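Local coordinates for NIF3-related protein (Bacillus cereus, PDB 2GX8), which is of unknown function but binds zinc at the two-metal site of the Nif3 family and carries an additional, probably regulatory domain, at residues Lys27-His32 and Lys378-His383; Lys62-Val67 and Gly85-Ile90. All blocks are in the same frame, centred on the assembly; numbering follows the deposited sequence.

How the contacts relate
Both contacts sit at one end of the same five-stranded sheet, with centres about 10 Å apart. Contact 2 is the more buried. It joins neighbouring parallel strands 66-70 and 88-91 where they begin. Contact 1 lies nearer the surface. It ties the N-terminal residues to the loop before the outer strand 383-386. Contact 2 is nested in the chain between the two segments of contact 1. The contacts also meet directly: Pro29 O lies 2.9 Å from Val64 N, and His383 O lies 3.1 Å from Val67 N. Contact 1 relies on one backbone bond and a small apolar cluster. Contact 2 combines packed valines with side-chain hydrogen bonds from Lys62 and Asn87, both to backbone oxygens.

Contact 1 (Lys27-His32 and Lys378-His383); sequences KIPNGH and KKLNVH
Leu380 lays both methyls against the ring of Pro29. CD2 is 3.8 Å from Pro29 CB, and CD1 follows at 3.9 Å from the same atom. The two side chains cross at a slant. CD2 also meets the start of the other segment, 3.6 Å from Lys27 O. The Lys27 chain is extended and runs alongside Leu380 in the same direction, with Lys27 CD 4.0 Å from Leu380 CD2. Its ammonium goes on to a salt bridge with Glu33. Leu380 holds CG beside its own N and opposite the carbonyl carbon (chi1 -67°), which turns the methyls to the proline.

Next to this apolar patch, Asn381 N donates to Lys27 O at 2.8 Å. The bond is nearly straight, 166° at the hydrogen, but the donor stands 30° out of the carbonyl plane. Asn381 CB packs at 3.5 Å from the same oxygen. The loop here follows a Schellman motif that ends helix 362-377, with Lys379 at the C-prime position. Asn381 is then the centre of an inverse gamma turn, and the chain runs into strand 383-386. The other segment leads into helix 31-38, where Asn30 is the N-cap and its OD1 accepts from Glu33 N. Ile34 of that helix packs on both Pro29 and Val382, and Leu37 packs on Leu380.

Contact 2 (Lys62-Val67 and Gly85-Ile90); sequences KPVRHV and GANVII
The amide of Asn87 has the Lys62 chain over one face. Lys62 CE is 3.6 Å from Asn87 ND2, and NZ stands above the amide carbon. ND2 donates to Pro63 O at 3.1 Å, with that oxygen close to the amide plane and 160° at the hydrogen. Asn87 OD1 lies against Val64 instead, 3.4 Å from CG1. The second flat group, the ring of His66, has Gly85 O obliquely beside it. That ring also meets the ring of His385 with nearly parallel planes.

Lys62 reaches Asn87 from the opposite direction. A bend at its last torsion (chi4 -44°) brings NZ to Asn87 O at 3.0 Å, from above the carbonyl plane. NZ also bonds to Ala59 O.

Deeper in, apolar packing takes over. Val64 CG2 is 3.8 Å from Val88 CG2, the two side chains crossing at about a right angle. Val67 and Val88 run side by side, with CG1 to CG1 at 4.0 Å. Ile34 of helix 31-38 covers Val64 and Val67. These strands belong to a beta-alpha-beta unit, strand 66-70, helix 75-84, strand 88-91. The backbones are only beginning to pair: Asn87 N to His66 O is a weak bond, and Ala86 CA makes a C-H contact to the same oxygen at 3.2 Å.

Asn87 is thus tied to the opposite segment by its amide nitrogen and its backbone oxygen, and only weakly by its backbone N. OD1 is buried without a hydrogen-bond partner in the model, and the nearby ammonium of Lys62 may partly offset that cost.

Contact 1 (Lys27-His32 and Lys378-His383)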
# COMPACT_ATOMS: atom_id res chain seq x y z
N LYS C 27 -40.89 -28.95 -18.72
CA LYS C 27 -40.37 -27.72 -19.32
C LYS C 27 -38.83 -27.78 -19.46
O LYS C 27 -38.13 -28.28 -18.56
CB LYS C 27 -40.75 -26.54 -18.41
CG LYS C 27 -39.98 -25.24 -18.67
CD LYS C 27 -40.13 -24.30 -17.50
CE LYS C 27 -39.36 -23.03 -17.72
NZ LYS C 27 -39.59 -22.11 -16.58
N ILE C 28 -38.31 -27.29 -20.59
CA ILE C 28 -36.87 -27.17 -20.79
C ILE C 28 -36.51 -25.80 -20.23
O ILE C 28 -37.00 -24.77 -20.72
CB ILE C 28 -36.43 -27.27 -22.27
CG1 ILE C 28 -36.90 -28.59 -22.90
CG2 ILE C 28 -34.93 -27.15 -22.39
CD1 ILE C 28 -36.50 -28.75 -24.36
N PRO C 29 -35.68 -25.77 -19.18
CA PRO C 29 -35.33 -24.54 -18.50
C PRO C 29 -34.20 -23.81 -19.18
O PRO C 29 -33.54 -24.37 -20.06
CB PRO C 29 -34.80 -25.05 -17.17
CG PRO C 29 -34.14 -26.31 -17.52
CD PRO C 29 -35.01 -26.94 -18.57
N ASN C 30 -33.97 -22.57 -18.77
CA ASN C 30 -32.85 -21.84 -19.28
C ASN C 30 -31.72 -21.94 -18.25
O ASN C 30 -31.92 -22.49 -17.17
CB ASN C 30 -33.22 -20.40 -19.67
CG ASN C 30 -33.53 -19.51 -18.49
OD1 ASN C 30 -33.13 -19.78 -17.37
ND2 ASN C 30 -34.22 -18.42 -18.75
N GLY C 31 -30.54 -21.44 -18.58
CA GLY C 31 -29.41 -21.51 -17.65
C GLY C 31 -29.67 -20.85 -16.31
O GLY C 31 -29.28 -21.40 -15.27
N HIS C 32 -30.36 -19.70 -16.34
CA HIS C 32 -30.63 -18.91 -15.13
C HIS C 32 -31.39 -19.65 -14.06
O HIS C 32 -31.11 -19.49 -12.87
CB HIS C 32 -31.41 -17.65 -15.45
CG HIS C 32 -30.65 -16.64 -16.24
ND1 HIS C 32 -29.45 -16.12 -15.81
CD2 HIS C 32 -30.97 -15.98 -17.37
CE1 HIS C 32 -29.02 -15.22 -16.69
NE2 HIS C 32 -29.93 -15.11 -17.64
N LYS C 378 -38.70 -30.01 -9.48
CA LYS C 378 -39.36 -28.91 -10.19
C LYS C 378 -39.74 -29.19 -11.64
O LYS C 378 -39.82 -28.27 -12.45
CB LYS C 378 -38.59 -27.60 -10.00
CG LYS C 378 -38.72 -27.10 -8.58
CD LYS C 378 -38.06 -25.77 -8.31
CE LYS C 378 -38.38 -25.37 -6.87
NZ LYS C 378 -37.77 -24.08 -6.48
N LYS C 379 -39.97 -30.46 -11.95
CA LYS C 379 -40.46 -30.93 -13.26
C LYS C 379 -39.62 -30.57 -14.47
O LYS C 379 -40.09 -30.75 -15.60
CB LYS C 379 -41.90 -30.42 -13.52
CG LYS C 379 -42.98 -30.56 -12.41
CD LYS C 379 -43.46 -32.00 -12.10
CE LYS C 379 -42.60 -32.72 -11.04
NZ LYS C 379 -43.19 -34.03 -10.61
N LEU C 380 -38.41 -30.07 -14.24
CA LEU C 380 -37.51 -29.62 -15.32
C LEU C 380 -36.90 -30.74 -16.12
O LEU C 380 -36.46 -31.75 -15.58
CB LEU C 380 -36.41 -28.72 -14.76
CG LEU C 380 -36.91 -27.38 -14.24
CD1 LEU C 380 -35.76 -26.54 -13.75
CD2 LEU C 380 -37.68 -26.65 -15.35
N ASN C 381 -36.85 -30.52 -17.42
CA ASN C 381 -36.34 -31.51 -18.34
C ASN C 381 -34.85 -31.29 -18.61
O ASN C 381 -34.46 -30.82 -19.68
CB ASN C 381 -37.17 -31.47 -19.63
CG ASN C 381 -36.86 -32.62 -20.56
OD1 ASN C 381 -35.94 -33.40 -20.33
ND2 ASN C 381 -37.65 -32.74 -21.63
N VAL C 382 -34.03 -31.62 -17.60
CA VAL C 382 -32.57 -31.49 -17.68
C VAL C 382 -31.91 -32.74 -17.13
O VAL C 382 -32.30 -33.26 -16.09
CB VAL C 382 -31.98 -30.33 -16.83
CG1 VAL C 382 -30.61 -29.96 -17.36
CG2 VAL C 382 -32.82 -29.10 -16.85
N HIS C 383 -30.87 -33.19 -17.83
CA HIS C 383 -30.08 -34.33 -17.41
C HIS C 383 -28.76 -33.75 -16.88
O HIS C 383 -28.07 -33.03 -17.60
CB HIS C 383 -29.83 -35.23 -18.63
CG HIS C 383 -29.31 -36.60 -18.30
ND1 HIS C 383 -28.26 -36.82 -17.43
CD2 HIS C 383 -29.66 -37.82 -18.78
CE1 HIS C 383 -28.00 -38.12 -17.36
NE2 HIS C 383 -28.83 -38.74 -18.18

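Contact 2 (Lys62-Val67 and Gly85-Ile90)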
# COMPACT_ATOMS: atom_id res chain seq x y z
N LYS C 62 -30.73 -19.19 -22.26
CA LYS C 62 -30.85 -20.05 -23.43
C LYS C 62 -31.31 -21.43 -22.95
O LYS C 62 -31.02 -21.78 -21.82
CB LYS C 62 -29.47 -20.12 -24.13
CG LYS C 62 -28.34 -20.76 -23.26
CD LYS C 62 -26.92 -20.46 -23.77
CE LYS C 62 -25.85 -21.47 -23.24
NZ LYS C 62 -25.97 -21.82 -21.78
N PRO C 63 -32.07 -22.20 -23.76
CA PRO C 63 -32.52 -23.55 -23.34
C PRO C 63 -31.37 -24.51 -23.00
O PRO C 63 -30.44 -24.65 -23.80
CB PRO C 63 -33.28 -24.06 -24.57
CG PRO C 63 -33.75 -22.83 -25.23
CD PRO C 63 -32.62 -21.84 -25.08
N VAL C 64 -31.43 -25.16 -21.84
CA VAL C 64 -30.37 -26.07 -21.37
C VAL C 64 -30.92 -27.49 -21.14
O VAL C 64 -31.61 -27.73 -20.15
CB VAL C 64 -29.72 -25.55 -20.06
CG1 VAL C 64 -28.60 -26.48 -19.58
CG2 VAL C 64 -29.18 -24.13 -20.24
N ARG C 65 -30.62 -28.42 -22.04
CA ARG C 65 -31.10 -29.81 -21.94
C ARG C 65 -30.17 -30.69 -21.12
O ARG C 65 -30.59 -31.73 -20.62
CB ARG C 65 -31.22 -30.45 -23.33
CG ARG C 65 -32.06 -29.73 -24.37
CD ARG C 65 -31.86 -30.42 -25.73
NE ARG C 65 -32.39 -29.70 -26.90
CZ ARG C 65 -33.65 -29.78 -27.33
NH1 ARG C 65 -34.53 -30.52 -26.67
NH2 ARG C 65 -34.03 -29.11 -28.41
N HIS C 66 -28.90 -30.32 -21.04
CA HIS C 66 -27.87 -31.10 -20.35
C HIS C 66 -26.86 -30.20 -19.70
O HIS C 66 -26.46 -29.21 -20.29
CB HIS C 66 -27.08 -31.97 -21.32
CG HIS C 66 -27.87 -33.08 -21.95
ND1 HIS C 66 -28.66 -32.89 -23.07
CD2 HIS C 66 -27.94 -34.40 -21.65
CE1 HIS C 66 -29.21 -34.04 -23.41
NE2 HIS C 66 -28.79 -34.97 -22.57
N VAL C 67 -26.42 -30.58 -18.50
CA VAL C 67 -25.41 -29.82 -17.73
C VAL C 67 -24.28 -30.76 -17.28
O VAL C 67 -24.55 -31.93 -16.98
CB VAL C 67 -26.05 -29.17 -16.47
CG1 VAL C 67 -25.15 -28.16 -15.83
CG2 VAL C 67 -27.40 -28.48 -16.85
N GLY C 85 -23.96 -32.83 -25.28
CA GLY C 85 -24.95 -31.80 -25.63
C GLY C 85 -25.14 -30.85 -24.44
O GLY C 85 -26.21 -30.25 -24.26
N ALA C 86 -24.10 -30.71 -23.63
CA ALA C 86 -24.16 -29.85 -22.46
C ALA C 86 -23.71 -28.45 -22.83
O ALA C 86 -22.59 -28.23 -23.30
CB ALA C 86 -23.28 -30.41 -21.34
N ASN C 87 -24.57 -27.47 -22.61
CA ASN C 87 -24.14 -26.11 -22.91
C ASN C 87 -23.90 -25.27 -21.67
O ASN C 87 -23.92 -24.04 -21.74
CB ASN C 87 -25.11 -25.44 -23.90
CG ASN C 87 -26.53 -25.38 -23.39
OD1 ASN C 87 -26.87 -26.04 -22.42
ND2 ASN C 87 -27.37 -24.58 -24.05
N VAL C 88 -23.70 -25.96 -20.54
CA VAL C 88 -23.37 -25.33 -19.26
C VAL C 88 -22.53 -26.30 -18.46
O VAL C 88 -22.96 -27.44 -18.20
CB VAL C 88 -24.58 -24.99 -18.35
CG1 VAL C 88 -24.08 -24.45 -17.00
CG2 VAL C 88 -25.55 -23.97 -18.99
N ILE C 89 -21.35 -25.83 -18.04
CA ILE C 89 -20.50 -26.62 -17.17
C ILE C 89 -20.40 -25.93 -15.79
O ILE C 89 -20.05 -24.74 -15.69
CB ILE C 89 -19.06 -26.77 -17.75
CG1 ILE C 89 -19.10 -27.43 -19.15
CG2 ILE C 89 -18.24 -27.55 -16.81
CD1 ILE C 89 -17.71 -27.57 -19.86
N ILE C 90 -20.74 -26.67 -14.74
CA ILE C 90 -20.58 -26.14 -13.40
C ILE C 90 -19.30 -26.72 -12.88
O ILE C 90 -19.19 -27.93 -12.67
CB ILE C 90 -21.74 -26.50 -12.47
CG1 ILE C 90 -22.99 -25.78 -12.91
CG2 ILE C 90 -21.44 -26.05 -11.03
CD1 ILE C 90 -24.18 -26.16 -12.11